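Local coordinates for protein L-asparagine oxygenase (Streptomyces coelicolor, PDB 2OG5) that catalyses the iron(II)- and 2-oxoglutarate-dependent 3-hydroxylation of L-asparagine, giving the (2S,3S)-3-hydroxyasparagine built into the calcium-dependent lipopeptide antibiotic CDA, at residues T60-D65 and Q123-L128; A99-G104 and E300-D305; A131-T136 and M193-R198; G141-F146 and D346-G351; L154-V159 and L327-V332. All blocks are in the same frame, centred on the assembly; numbering follows the deposited sequence.

Contact 1. Residues T60-D65 and Q123-L128; sequences TGRPDD and QREASL. With ACY (acetic acid), chain C.
Arg62 and Ala126 bring two loops to within 5.3 Å, CA to CA, the first folded into a type I beta turn from Arg62 to Asp65 and the second leading into helix 128-140. This is a surface contact between the loop joining helices 42-58 and 66-76 and the approach to helix 128-140, where Ser127 OG caps the N of Ala130. Pro63 is its buried part: the ring edge at CD lies 3.4 Å from Arg124 O, and Trp68 and Leu134 cover it from the helices. Two salt bridges flank the proline. Arg62 NH1 reaches Glu125 OE2 at 3.0 Å, arriving from above the carboxylate plane. Arg124 NH1 meets Asp64 OD2, also at 3.0 Å and steeply above the carboxylate, 75° out of its plane. Asp64 is gripped further, since its OD1 accepts from Leu154 N and a water ties its OD2 and backbone N to Arg124 O. The bend at chi2 (-69°) turns the Arg124 chain so that one guanidinium carries both Asp64 and an acetate, probably from the crystallisation liquor. That acetate sits at the guanidinium edge, with NE of Arg124 2.9 Å from its OXT and NH2 3.0 Å from its O.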
# COMPACT_ATOMS: atom_id res chain seq x y z
N THR A 60 -20.63 -14.40 -7.46
CA THR A 60 -20.83 -15.40 -6.42
C THR A 60 -19.64 -15.41 -5.47
O THR A 60 -18.51 -15.08 -5.86
CB THR A 60 -21.05 -16.81 -7.01
OG1 THR A 60 -19.90 -17.22 -7.75
CG2 THR A 60 -22.27 -16.82 -7.91
N GLY A 61 -19.90 -15.77 -4.22
CA GLY A 61 -18.86 -15.82 -3.19
C GLY A 61 -18.59 -14.46 -2.59
O GLY A 61 -19.42 -13.54 -2.69
N ARG A 62 -17.42 -14.31 -1.99
CA ARG A 62 -17.04 -13.09 -1.30
C ARG A 62 -15.58 -12.81 -1.61
O ARG A 62 -14.87 -13.72 -2.04
CB ARG A 62 -17.23 -13.26 0.20
CG ARG A 62 -18.66 -13.53 0.60
CD ARG A 62 -18.81 -13.43 2.09
NE ARG A 62 -17.95 -14.40 2.75
CZ ARG A 62 -17.59 -14.35 4.03
NH1 ARG A 62 -18.02 -13.38 4.82
NH2 ARG A 62 -16.78 -15.29 4.52
N PRO A 63 -15.13 -11.56 -1.41
CA PRO A 63 -13.80 -11.13 -1.85
C PRO A 63 -12.60 -12.05 -1.59
O PRO A 63 -11.70 -12.09 -2.43
CB PRO A 63 -13.62 -9.80 -1.12
CG PRO A 63 -14.98 -9.24 -1.11
CD PRO A 63 -15.87 -10.42 -0.84
N ASP A 64 -12.53 -12.74 -0.46
CA ASP A 64 -11.38 -13.62 -0.19
C ASP A 64 -11.45 -14.96 -0.92
O ASP A 64 -10.46 -15.71 -0.94
CB ASP A 64 -11.21 -13.84 1.31
CG ASP A 64 -10.87 -12.55 2.02
OD1 ASP A 64 -9.74 -12.07 1.87
OD2 ASP A 64 -11.76 -11.99 2.70
N ASP A 65 -12.58 -15.25 -1.56
CA ASP A 65 -12.75 -16.49 -2.32
C ASP A 65 -12.09 -16.40 -3.69
O ASP A 65 -12.22 -15.39 -4.39
CB ASP A 65 -14.23 -16.82 -2.55
CG ASP A 65 -15.01 -16.98 -1.26
OD1 ASP A 65 -14.41 -17.22 -0.19
OD2 ASP A 65 -16.25 -16.82 -1.32
N GLN A 123 -12.49 -6.26 5.18
CA GLN A 123 -13.68 -6.31 4.33
C GLN A 123 -13.90 -7.72 3.82
O GLN A 123 -13.38 -8.10 2.77
CB GLN A 123 -13.54 -5.30 3.17
CG GLN A 123 -14.77 -5.15 2.29
CD GLN A 123 -15.95 -4.56 3.04
OE1 GLN A 123 -15.81 -3.57 3.76
NE2 GLN A 123 -17.11 -5.19 2.90
N ARG A 124 -14.67 -8.51 4.56
CA ARG A 124 -14.96 -9.89 4.19
C ARG A 124 -16.14 -9.98 3.24
O ARG A 124 -16.23 -10.91 2.46
CB ARG A 124 -15.26 -10.75 5.44
CG ARG A 124 -14.11 -10.88 6.43
CD ARG A 124 -12.98 -11.71 5.86
NE ARG A 124 -11.89 -11.91 6.81
CZ ARG A 124 -10.70 -12.41 6.50
NH1 ARG A 124 -10.43 -12.77 5.25
NH2 ARG A 124 -9.76 -12.55 7.42
N GLU A 125 -17.09 -9.05 3.35
CA GLU A 125 -18.27 -9.06 2.48
C GLU A 125 -18.00 -8.33 1.18
O GLU A 125 -17.16 -7.43 1.12
CB GLU A 125 -19.46 -8.41 3.18
CG GLU A 125 -19.91 -9.15 4.43
CD GLU A 125 -20.41 -10.55 4.14
OE1 GLU A 125 -20.98 -10.79 3.05
OE2 GLU A 125 -20.23 -11.43 5.01
N ALA A 126 -18.72 -8.73 0.13
CA ALA A 126 -18.66 -8.03 -1.15
C ALA A 126 -19.06 -6.58 -0.95
O ALA A 126 -19.98 -6.27 -0.17
CB ALA A 126 -19.58 -8.71 -2.18
N SER A 127 -18.36 -5.68 -1.64
CA SER A 127 -18.63 -4.26 -1.54
C SER A 127 -18.01 -3.54 -2.71
O SER A 127 -17.17 -4.10 -3.42
CB SER A 127 -18.08 -3.70 -0.22
OG SER A 127 -16.66 -3.59 -0.27
N LEU A 128 -18.40 -2.28 -2.90
CA LEU A 128 -17.84 -1.45 -3.97
C LEU A 128 -16.33 -1.22 -3.78
O LEU A 128 -15.55 -1.28 -4.74
CB LEU A 128 -18.59 -0.12 -4.03
CG LEU A 128 -18.80 0.52 -5.39
CD1 LEU A 128 -19.59 -0.40 -6.31
CD2 LEU A 128 -19.52 1.85 -5.21
C ACY C . -11.49 -10.99 10.30
O ACY C . -10.37 -11.50 10.15
OXT ACY C . -12.46 -11.15 9.53
CH3 ACY C . -11.67 -10.10 11.49
O HOH W 1 -10.84 -9.19 2.30
O HOH W 2 -14.24 -12.77 2.03

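Contact 2. Residues A99-G104 and E300-D305; sequences AIVLRG and ELAIVD
Ile100 and Ile303 face each other as a hydrogen-bonded antiparallel pair, with Ile100 N 3.0 Å from Ile303 O and Ile303 N 2.9 Å from Ile100 O. Leu102 and Leu301 repeat the pattern two residues on, the bond from Leu301 N to Leu102 O measuring 2.8 Å. Between them Val101 and Ala302 form a non-hydrogen-bonded pair, where the CA of Val101 makes a CA-H...O contact with Leu301 O. On the face that carries the isoleucines and leucines, Ile100 and Ile303 run side by side; a chi1 of -178° puts Ile100 CG1 opposite the backbone N, and CG2 is the branch that meets Ile303 CB, at 3.7 Å. The opposite face holds Ala99, Val101, Ala302 and Val304, with Val101 CG2 against Ala302 CB. Strands 99-103 and 301-305 are neighbours in the larger sheet of the jelly-roll fold, their segment axes 4.7 Å apart. At the end of the ladder Arg103 and Glu300 run alongside each other, and NH1 of Arg103 bridges to Glu300 OE2 at 2.8 Å, guanidinium and carboxylate planes 82° apart. Both have second partners: Arg103 NE makes a salt bridge with Asp37, and Glu300 OE1 accepts from Leu297 N. Helix 81-92 covers the isoleucine face through Leu87 and Phe90, and helix 128-140 meets Leu301 through Leu133; on the far edge of 99-103 Val101 pairs with Tyr36 and Val38.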
# COMPACT_ATOMS: atom_id res chain seq x y z
N ALA A 99 4.83 6.66 -7.37
CA ALA A 99 3.46 6.66 -6.88
C ALA A 99 2.53 7.28 -7.91
O ALA A 99 2.94 8.12 -8.72
CB ALA A 99 3.37 7.44 -5.56
N ILE A 100 1.27 6.86 -7.87
CA ILE A 100 0.24 7.43 -8.72
C ILE A 100 -1.02 7.61 -7.87
O ILE A 100 -1.25 6.84 -6.93
CB ILE A 100 -0.03 6.55 -9.98
CG1 ILE A 100 -1.09 7.18 -10.89
CG2 ILE A 100 -0.45 5.14 -9.60
CD1 ILE A 100 -1.12 6.53 -12.29
N VAL A 101 -1.81 8.64 -8.16
CA VAL A 101 -3.13 8.77 -7.55
C VAL A 101 -4.17 8.86 -8.66
O VAL A 101 -3.98 9.57 -9.64
CB VAL A 101 -3.20 9.97 -6.62
CG1 VAL A 101 -4.58 10.06 -5.99
CG2 VAL A 101 -2.14 9.84 -5.55
N LEU A 102 -5.23 8.06 -8.54
CA LEU A 102 -6.38 8.11 -9.43
C LEU A 102 -7.52 8.73 -8.63
O LEU A 102 -7.73 8.38 -7.48
CB LEU A 102 -6.79 6.71 -9.90
CG LEU A 102 -6.04 6.03 -11.06
CD1 LEU A 102 -4.57 6.09 -10.90
CD2 LEU A 102 -6.53 4.59 -11.14
N ARG A 103 -8.26 9.64 -9.26
CA ARG A 103 -9.35 10.36 -8.58
C ARG A 103 -10.64 10.12 -9.33
O ARG A 103 -10.64 10.11 -10.55
CB ARG A 103 -9.05 11.86 -8.56
CG ARG A 103 -7.71 12.21 -7.99
CD ARG A 103 -7.47 13.71 -8.01
NE ARG A 103 -6.12 14.04 -7.58
CZ ARG A 103 -5.81 14.76 -6.50
NH1 ARG A 103 -6.75 15.25 -5.70
NH2 ARG A 103 -4.53 14.99 -6.21
N GLY A 104 -11.73 9.93 -8.60
CA GLY A 104 -13.05 9.78 -9.22
C GLY A 104 -13.52 8.34 -9.31
O GLY A 104 -14.45 8.04 -10.07
N GLU A 300 -10.55 8.51 -4.12
CA GLU A 300 -9.15 8.59 -4.52
C GLU A 300 -8.45 7.29 -4.17
O GLU A 300 -8.65 6.75 -3.09
CB GLU A 300 -8.45 9.77 -3.87
CG GLU A 300 -9.02 11.09 -4.34
CD GLU A 300 -8.25 12.29 -3.88
OE1 GLU A 300 -7.46 12.15 -2.92
OE2 GLU A 300 -8.44 13.36 -4.50
N LEU A 301 -7.64 6.82 -5.11
CA LEU A 301 -6.86 5.59 -4.97
C LEU A 301 -5.39 5.93 -5.15
O LEU A 301 -4.99 6.32 -6.25
CB LEU A 301 -7.28 4.58 -6.04
CG LEU A 301 -6.50 3.27 -6.13
CD1 LEU A 301 -6.68 2.47 -4.85
CD2 LEU A 301 -6.94 2.45 -7.35
N ALA A 302 -4.60 5.78 -4.08
CA ALA A 302 -3.16 5.99 -4.13
C ALA A 302 -2.52 4.64 -4.32
O ALA A 302 -2.87 3.69 -3.63
CB ALA A 302 -2.66 6.62 -2.84
N ILE A 303 -1.58 4.55 -5.26
CA ILE A 303 -0.84 3.31 -5.50
C ILE A 303 0.64 3.63 -5.35
O ILE A 303 1.18 4.47 -6.08
CB ILE A 303 -1.12 2.73 -6.88
CG1 ILE A 303 -2.63 2.54 -7.10
CG2 ILE A 303 -0.37 1.39 -7.08
CD1 ILE A 303 -2.98 2.09 -8.52
N VAL A 304 1.28 2.98 -4.38
CA VAL A 304 2.67 3.21 -4.05
C VAL A 304 3.51 2.03 -4.55
O VAL A 304 3.16 0.88 -4.31
CB VAL A 304 2.84 3.36 -2.52
CG1 VAL A 304 4.29 3.61 -2.15
CG2 VAL A 304 1.93 4.49 -1.98
N ASP A 305 4.57 2.32 -5.29
CA ASP A 305 5.52 1.31 -5.73
C ASP A 305 6.45 1.01 -4.58
O ASP A 305 7.37 1.77 -4.28
CB ASP A 305 6.28 1.80 -6.95
CG ASP A 305 7.20 0.75 -7.54
OD1 ASP A 305 7.54 -0.20 -6.80
OD2 ASP A 305 7.60 0.88 -8.72

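Contact 3. Residues A131-T136 and M193-R198; sequences AVLLMT and MLLCLR
Val132 O is gripped twice from within its own helix: Thr136 OG1 donates to it at 2.9 Å and Thr136 N at 3.1 Å, the two arriving from opposite faces of the carbonyl plane. The hydroxyl proton goes to the helix's own carbonyl; the methyl of Thr136 faces strand 191-196. CG2 of Thr136, turned opposite the backbone N by a chi1 of -52° that sets OG1 beside it, lies 3.6 Å from Met193 SD. The methionine chain bends at chi3 and brings its CE methyl to 3.3 Å from Leu133 O. Leu133 sits in the middle of the contact. Its side chain and that of Met193 run past each other head to tail, with Leu133 CD2 3.9 Å from Met193 CB and 4.0 Å from Leu195 CB, so one methyl fits between two alternate residues of the strand. In the jelly-roll fold, helix 128-140 lies against a face of the larger sheet, the axis of its 131-136 segment 9.5 Å from that of strand 193-196 and nearly antiparallel to it (155°). Leu195 crosses Val132 at about a right angle and sets CD2 4.1 Å from Val132 CB. Leu133 also touches Thr330 on the neighbouring strand 326-333, while Leu134 and Met135 turn to helices 66-76 and 42-58. Beyond Cys196 the strand turns a corner, and Leu197 and Arg198 face Trp326 in a classic beta bulge.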
# COMPACT_ATOMS: atom_id res chain seq x y z
N ALA A 131 -14.48 -4.31 -4.67
CA ALA A 131 -14.53 -4.47 -6.12
C ALA A 131 -13.45 -3.62 -6.79
O ALA A 131 -12.66 -4.11 -7.59
CB ALA A 131 -15.93 -4.09 -6.66
N VAL A 132 -13.41 -2.34 -6.45
CA VAL A 132 -12.40 -1.45 -7.02
C VAL A 132 -10.96 -1.95 -6.75
O VAL A 132 -10.13 -2.02 -7.65
CB VAL A 132 -12.58 -0.02 -6.50
CG1 VAL A 132 -11.39 0.85 -6.88
CG2 VAL A 132 -13.89 0.57 -7.03
N LEU A 133 -10.68 -2.29 -5.49
CA LEU A 133 -9.33 -2.70 -5.13
C LEU A 133 -8.93 -4.01 -5.78
O LEU A 133 -7.81 -4.12 -6.28
CB LEU A 133 -9.19 -2.80 -3.61
CG LEU A 133 -9.04 -1.46 -2.89
CD1 LEU A 133 -9.34 -1.64 -1.40
CD2 LEU A 133 -7.64 -0.85 -3.08
N LEU A 134 -9.80 -5.01 -5.78
CA LEU A 134 -9.38 -6.31 -6.28
C LEU A 134 -9.31 -6.31 -7.82
O LEU A 134 -8.46 -6.99 -8.41
CB LEU A 134 -10.25 -7.45 -5.72
CG LEU A 134 -10.10 -7.67 -4.20
CD1 LEU A 134 -10.90 -8.88 -3.72
CD2 LEU A 134 -8.64 -7.82 -3.79
N MET A 135 -10.17 -5.54 -8.48
CA MET A 135 -10.04 -5.38 -9.94
C MET A 135 -8.69 -4.76 -10.28
O MET A 135 -7.95 -5.28 -11.12
CB MET A 135 -11.18 -4.53 -10.52
CG MET A 135 -12.52 -5.24 -10.56
SD MET A 135 -13.82 -4.33 -11.43
CE MET A 135 -14.08 -2.94 -10.33
N THR A 136 -8.33 -3.67 -9.60
CA THR A 136 -7.07 -3.00 -9.89
C THR A 136 -5.87 -3.90 -9.58
O THR A 136 -4.89 -3.91 -10.32
CB THR A 136 -6.93 -1.68 -9.12
OG1 THR A 136 -8.10 -0.88 -9.35
CG2 THR A 136 -5.69 -0.91 -9.57
N MET A 193 -1.89 -0.37 -2.38
CA MET A 193 -3.01 0.44 -2.84
C MET A 193 -3.86 0.87 -1.67
O MET A 193 -4.23 0.04 -0.84
CB MET A 193 -3.87 -0.35 -3.83
CG MET A 193 -3.08 -0.84 -5.02
SD MET A 193 -4.12 -1.47 -6.35
CE MET A 193 -4.88 -2.84 -5.52
N LEU A 194 -4.18 2.17 -1.62
CA LEU A 194 -5.00 2.75 -0.57
C LEU A 194 -6.17 3.48 -1.20
O LEU A 194 -5.97 4.50 -1.88
CB LEU A 194 -4.16 3.73 0.23
CG LEU A 194 -3.01 3.14 1.03
CD1 LEU A 194 -2.09 4.25 1.54
CD2 LEU A 194 -3.56 2.30 2.17
N LEU A 195 -7.38 2.95 -1.01
CA LEU A 195 -8.60 3.57 -1.51
C LEU A 195 -9.28 4.33 -0.38
O LEU A 195 -9.57 3.76 0.67
CB LEU A 195 -9.56 2.51 -2.06
CG LEU A 195 -10.93 2.97 -2.57
CD1 LEU A 195 -10.79 3.89 -3.80
CD2 LEU A 195 -11.81 1.76 -2.86
N CYS A 196 -9.53 5.62 -0.59
CA CYS A 196 -10.15 6.43 0.44
C CYS A 196 -11.67 6.32 0.38
O CYS A 196 -12.28 6.62 -0.64
CB CYS A 196 -9.73 7.89 0.30
SG CYS A 196 -10.51 8.98 1.51
N LEU A 197 -12.26 5.89 1.48
CA LEU A 197 -13.72 5.85 1.62
C LEU A 197 -14.25 7.10 2.30
O LEU A 197 -15.30 7.63 1.93
CB LEU A 197 -14.14 4.62 2.42
CG LEU A 197 -13.82 3.25 1.81
CD1 LEU A 197 -14.39 2.15 2.69
CD2 LEU A 197 -14.34 3.11 0.39
N ARG A 198 -13.53 7.57 3.31
CA ARG A 198 -13.92 8.74 4.07
C ARG A 198 -12.64 9.48 4.43
O ARG A 198 -11.70 8.88 4.96
CB ARG A 198 -14.69 8.30 5.32
CG ARG A 198 -15.25 9.41 6.16
CD ARG A 198 -16.19 8.88 7.23
NE ARG A 198 -17.50 8.50 6.69
CZ ARG A 198 -18.14 7.36 6.94
NH1 ARG A 198 -17.63 6.43 7.73
NH2 ARG A 198 -19.33 7.17 6.41

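Contact 4. Residues G141-F146 and D346-G351; sequences GDPGAF and DGYVLG
Tyr348 opens the contact by laying the edge of its ring against strand 142-146: CD1 is 3.3 Å from Pro143 O, which lies near the ring plane, and 4.2 Å from Pro143 CG. That carbonyl oxygen is buried here without any hydrogen-bonding partner in the model. The tyrosine hydroxyl is held by Arg73, which also bridges Asp142, so a single arginine links the two segments at this end. The main chain of Tyr348 then takes over, its O accepting from Ala145 N at 3.1 Å. Val349 pairs in parallel with Ala145, its CA making a CA-H...O contact with Ala145 O. Here the short strand 349-350 joins the larger sheet of the jelly-roll fold alongside 142-146, which pairs on its other edge with 326-333. Leu350 N donates to Ala145 O at 2.8 Å, and Leu350 pairs on by a backbone bond with Leu147. The side chain of Leu350 runs beside Phe146, placing CD2 3.9 Å from Phe146 CE1; both have CG opposite the carbonyl carbon (chi1 -74° and -57°), which sends them off the same face in step. The Phe146 ring also packs edge-to-face (T-shaped) with His185 and touches Asn182, a residue that binds the L-asparagine substrate.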
# COMPACT_ATOMS: atom_id res chain seq x y z
N GLY A 141 -1.16 -7.06 -11.32
CA GLY A 141 -0.50 -8.31 -10.97
C GLY A 141 -1.58 -9.21 -10.39
O GLY A 141 -2.49 -9.60 -11.11
N ASP A 142 -1.47 -9.54 -9.11
CA ASP A 142 -2.53 -10.22 -8.36
C ASP A 142 -2.56 -9.69 -6.95
O ASP A 142 -1.55 -9.23 -6.44
CB ASP A 142 -2.26 -11.72 -8.32
CG ASP A 142 -2.44 -12.37 -9.67
OD1 ASP A 142 -3.60 -12.54 -10.10
OD2 ASP A 142 -1.43 -12.69 -10.33
N PRO A 143 -3.73 -9.74 -6.31
CA PRO A 143 -3.75 -9.36 -4.91
C PRO A 143 -3.08 -10.42 -4.06
O PRO A 143 -2.99 -11.57 -4.46
CB PRO A 143 -5.24 -9.28 -4.60
CG PRO A 143 -5.85 -10.29 -5.52
CD PRO A 143 -5.05 -10.21 -6.79
N GLY A 144 -2.64 -10.02 -2.88
CA GLY A 144 -2.06 -10.94 -1.92
C GLY A 144 -2.16 -10.39 -0.51
O GLY A 144 -2.32 -9.19 -0.30
N ALA A 145 -2.06 -11.29 0.46
CA ALA A 145 -2.02 -10.89 1.87
C ALA A 145 -1.25 -11.93 2.66
O ALA A 145 -0.90 -12.97 2.14
CB ALA A 145 -3.41 -10.70 2.42
N PHE A 146 -0.98 -11.60 3.92
CA PHE A 146 -0.11 -12.41 4.77
C PHE A 146 -0.92 -12.90 5.95
O PHE A 146 -1.57 -12.12 6.62
CB PHE A 146 1.08 -11.57 5.25
CG PHE A 146 1.87 -11.00 4.12
CD1 PHE A 146 2.94 -11.68 3.59
CD2 PHE A 146 1.48 -9.79 3.53
CE1 PHE A 146 3.66 -11.17 2.51
CE2 PHE A 146 2.19 -9.28 2.44
CZ PHE A 146 3.27 -9.97 1.94
N ASP A 346 -2.37 -22.87 -3.97
CA ASP A 346 -2.20 -21.80 -4.95
C ASP A 346 -3.19 -20.66 -4.65
O ASP A 346 -3.74 -20.04 -5.56
CB ASP A 346 -2.38 -22.35 -6.38
CG ASP A 346 -1.94 -21.39 -7.47
OD1 ASP A 346 -1.07 -20.54 -7.21
OD2 ASP A 346 -2.45 -21.51 -8.60
N GLY A 347 -3.41 -20.38 -3.38
CA GLY A 347 -4.29 -19.29 -2.97
C GLY A 347 -3.59 -17.94 -2.93
O GLY A 347 -2.50 -17.78 -3.47
N TYR A 348 -4.23 -16.97 -2.30
CA TYR A 348 -3.75 -15.60 -2.28
C TYR A 348 -3.19 -15.19 -0.91
O TYR A 348 -2.81 -14.04 -0.73
CB TYR A 348 -4.87 -14.64 -2.67
CG TYR A 348 -5.35 -14.84 -4.09
CD1 TYR A 348 -4.65 -14.28 -5.16
CD2 TYR A 348 -6.46 -15.63 -4.37
CE1 TYR A 348 -5.07 -14.46 -6.45
CE2 TYR A 348 -6.89 -15.82 -5.69
CZ TYR A 348 -6.19 -15.23 -6.72
OH TYR A 348 -6.60 -15.42 -8.02
N VAL A 349 -3.14 -16.14 0.03
CA VAL A 349 -2.69 -15.85 1.39
C VAL A 349 -1.34 -16.52 1.62
O VAL A 349 -1.21 -17.74 1.56
CB VAL A 349 -3.71 -16.35 2.43
CG1 VAL A 349 -3.22 -16.08 3.86
CG2 VAL A 349 -5.08 -15.71 2.18
N LEU A 350 -0.32 -15.69 1.88
CA LEU A 350 1.04 -16.14 2.08
C LEU A 350 1.27 -16.45 3.56
O LEU A 350 0.94 -15.64 4.43
CB LEU A 350 2.05 -15.08 1.62
CG LEU A 350 2.24 -14.88 0.10
CD1 LEU A 350 1.06 -14.16 -0.53
CD2 LEU A 350 3.51 -14.07 -0.14
N GLY A 351 1.83 -17.63 3.82
CA GLY A 351 2.23 -18.00 5.17
C GLY A 351 3.69 -18.40 5.16
O GLY A 351 4.49 -17.81 4.43

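Contact 5. Residues L154-V159 and L327-V332; sequences LVQDVV and LQRTFV
Strands 156-158 and 327-332 run antiparallel with a marked twist, 137° between their directions, and Gln156-Arg329 and Val158-Leu327 form the hydrogen-bonded pairs. They belong to the larger sheet of the jelly-roll fold, at the substrate site: Arg329 binds L-asparagine. Backbone bonds of 2.9 Å from Gln156 N to Arg329 O and 2.7 Å from Arg329 N to Gln156 O fix the first pair, and the side chains add a third link. The extended Gln156 chain carries OE1 to the guanidinium edge, where Arg329 NH2 donates at 2.7 Å, almost in line with the amide C=O; amide and guanidinium planes stand 70° apart. Gln156 NE2 is tied back to Ala153 O, which fixes the amide's rotation, while CZ of Phe331 lies over one guanidinium face, toward its rim. On the opposite side of the sheet Asp157 and Gln328 lie alongside each other with their flat groups nearly coplanar. NE2 of Gln328 gives one bond to Asp157 OD1 and another to Gln123 OE1, and Ser121 holds Asp157 OD2. At the far end, Leu154 O accepts from both Thr330 OG1, at 2.9 Å, and a water that in turn accepts from Phe331 N.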
# COMPACT_ATOMS: atom_id res chain seq x y z
N LEU A 154 -7.70 -9.95 1.96
CA LEU A 154 -7.22 -9.21 0.79
C LEU A 154 -7.53 -7.73 0.83
O LEU A 154 -6.81 -6.94 0.21
CB LEU A 154 -7.78 -9.80 -0.50
CG LEU A 154 -7.41 -11.26 -0.76
CD1 LEU A 154 -7.92 -11.69 -2.12
CD2 LEU A 154 -5.91 -11.50 -0.64
N VAL A 155 -8.59 -7.35 1.53
CA VAL A 155 -9.01 -5.95 1.63
C VAL A 155 -9.07 -5.58 3.11
O VAL A 155 -9.92 -6.09 3.85
CB VAL A 155 -10.36 -5.72 0.92
CG1 VAL A 155 -10.77 -4.26 1.06
CG2 VAL A 155 -10.29 -6.15 -0.56
N GLN A 156 -8.19 -4.67 3.52
CA GLN A 156 -7.96 -4.38 4.94
C GLN A 156 -8.31 -2.93 5.25
O GLN A 156 -8.00 -2.03 4.47
CB GLN A 156 -6.50 -4.66 5.30
CG GLN A 156 -6.05 -6.06 4.87
CD GLN A 156 -4.59 -6.38 5.13
OE1 GLN A 156 -3.84 -5.58 5.70
NE2 GLN A 156 -4.17 -7.56 4.67
N ASP A 157 -8.92 -2.70 6.40
CA ASP A 157 -9.31 -1.35 6.79
C ASP A 157 -8.17 -0.61 7.45
O ASP A 157 -7.39 -1.19 8.24
CB ASP A 157 -10.50 -1.38 7.76
CG ASP A 157 -11.78 -1.87 7.10
OD1 ASP A 157 -12.06 -1.49 5.96
OD2 ASP A 157 -12.53 -2.64 7.75
N VAL A 158 -8.04 0.67 7.11
CA VAL A 158 -7.11 1.56 7.80
C VAL A 158 -7.98 2.59 8.53
O VAL A 158 -8.53 3.51 7.91
CB VAL A 158 -6.15 2.22 6.81
CG1 VAL A 158 -5.13 3.08 7.54
CG2 VAL A 158 -5.44 1.15 5.96
N VAL A 159 -8.15 2.39 9.84
CA VAL A 159 -9.07 3.17 10.68
C VAL A 159 -8.48 3.30 12.08
O VAL A 159 -7.85 2.36 12.57
CB VAL A 159 -10.47 2.52 10.78
CG1 VAL A 159 -11.14 2.47 9.41
CG2 VAL A 159 -10.39 1.10 11.37
N LEU A 327 -9.64 4.31 5.10
CA LEU A 327 -9.10 3.79 3.84
C LEU A 327 -9.27 2.28 3.82
O LEU A 327 -9.36 1.65 4.87
CB LEU A 327 -7.61 4.09 3.66
CG LEU A 327 -7.07 5.44 4.09
CD1 LEU A 327 -5.56 5.53 3.87
CD2 LEU A 327 -7.79 6.59 3.37
N GLN A 328 -9.32 1.71 2.63
CA GLN A 328 -9.15 0.27 2.47
C GLN A 328 -7.89 0.00 1.64
O GLN A 328 -7.57 0.75 0.72
CB GLN A 328 -10.40 -0.38 1.89
CG GLN A 328 -11.52 -0.37 2.92
CD GLN A 328 -12.78 -1.09 2.51
OE1 GLN A 328 -13.19 -1.06 1.34
NE2 GLN A 328 -13.44 -1.71 3.49
N ARG A 329 -7.18 -1.05 2.04
CA ARG A 329 -5.87 -1.33 1.52
C ARG A 329 -5.81 -2.73 0.93
O ARG A 329 -6.29 -3.70 1.52
CB ARG A 329 -4.84 -1.23 2.64
CG ARG A 329 -3.40 -1.41 2.16
CD ARG A 329 -2.44 -1.28 3.29
NE ARG A 329 -2.61 -2.37 4.24
CZ ARG A 329 -2.02 -2.41 5.43
NH1 ARG A 329 -1.24 -1.43 5.84
NH2 ARG A 329 -2.25 -3.45 6.23
N THR A 330 -5.18 -2.83 -0.24
CA THR A 330 -4.86 -4.11 -0.86
C THR A 330 -3.43 -4.09 -1.39
O THR A 330 -2.98 -3.10 -1.96
CB THR A 330 -5.82 -4.42 -2.00
OG1 THR A 330 -7.11 -4.61 -1.44
CG2 THR A 330 -5.42 -5.66 -2.78
N PHE A 331 -2.72 -5.19 -1.14
CA PHE A 331 -1.37 -5.42 -1.64
C PHE A 331 -1.40 -6.10 -3.00
O PHE A 331 -2.26 -6.96 -3.26
CB PHE A 331 -0.59 -6.31 -0.69
CG PHE A 331 -0.49 -5.78 0.72
CD1 PHE A 331 -0.25 -4.45 0.98
CD2 PHE A 331 -0.63 -6.65 1.80
CE1 PHE A 331 -0.13 -3.98 2.27
CE2 PHE A 331 -0.52 -6.18 3.10
CZ PHE A 331 -0.26 -4.85 3.33
N VAL A 332 -0.46 -5.73 -3.86
CA VAL A 332 -0.29 -6.36 -5.17
C VAL A 332 1.07 -7.02 -5.28
O VAL A 332 2.09 -6.42 -4.91
CB VAL A 332 -0.41 -5.32 -6.28
CG1 VAL A 332 -0.33 -5.99 -7.65
CG2 VAL A 332 -1.71 -4.54 -6.13
O HOH W 3 -4.03 -7.14 0.58

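Overall arrangement
Contacts 2 to 5 reach the larger jelly-roll sheet, in which strand 191-196 of contact 3 lies between 301-305 of contact 2 and 326-333 of contact 5; strand 142-146 of contact 4 also pairs with 326-333. Centres lie about 8 Å apart for contacts 3 and 5, about 9 Å for 2 and 3, about 21 Å for 2 and 4. Contact 1 stays at the surface, about 13 Å from contact 5 centre to centre, and joins it through Asp64 and Gln123. In sequence, contact 1 closes before 3, 4 and 5 open, contact 3 nests within 2, and 5 within 4. Contact 5 holds Arg329 of the asparagine site and contact 4 reaches it through Phe146; 1 and 2 lie farther out.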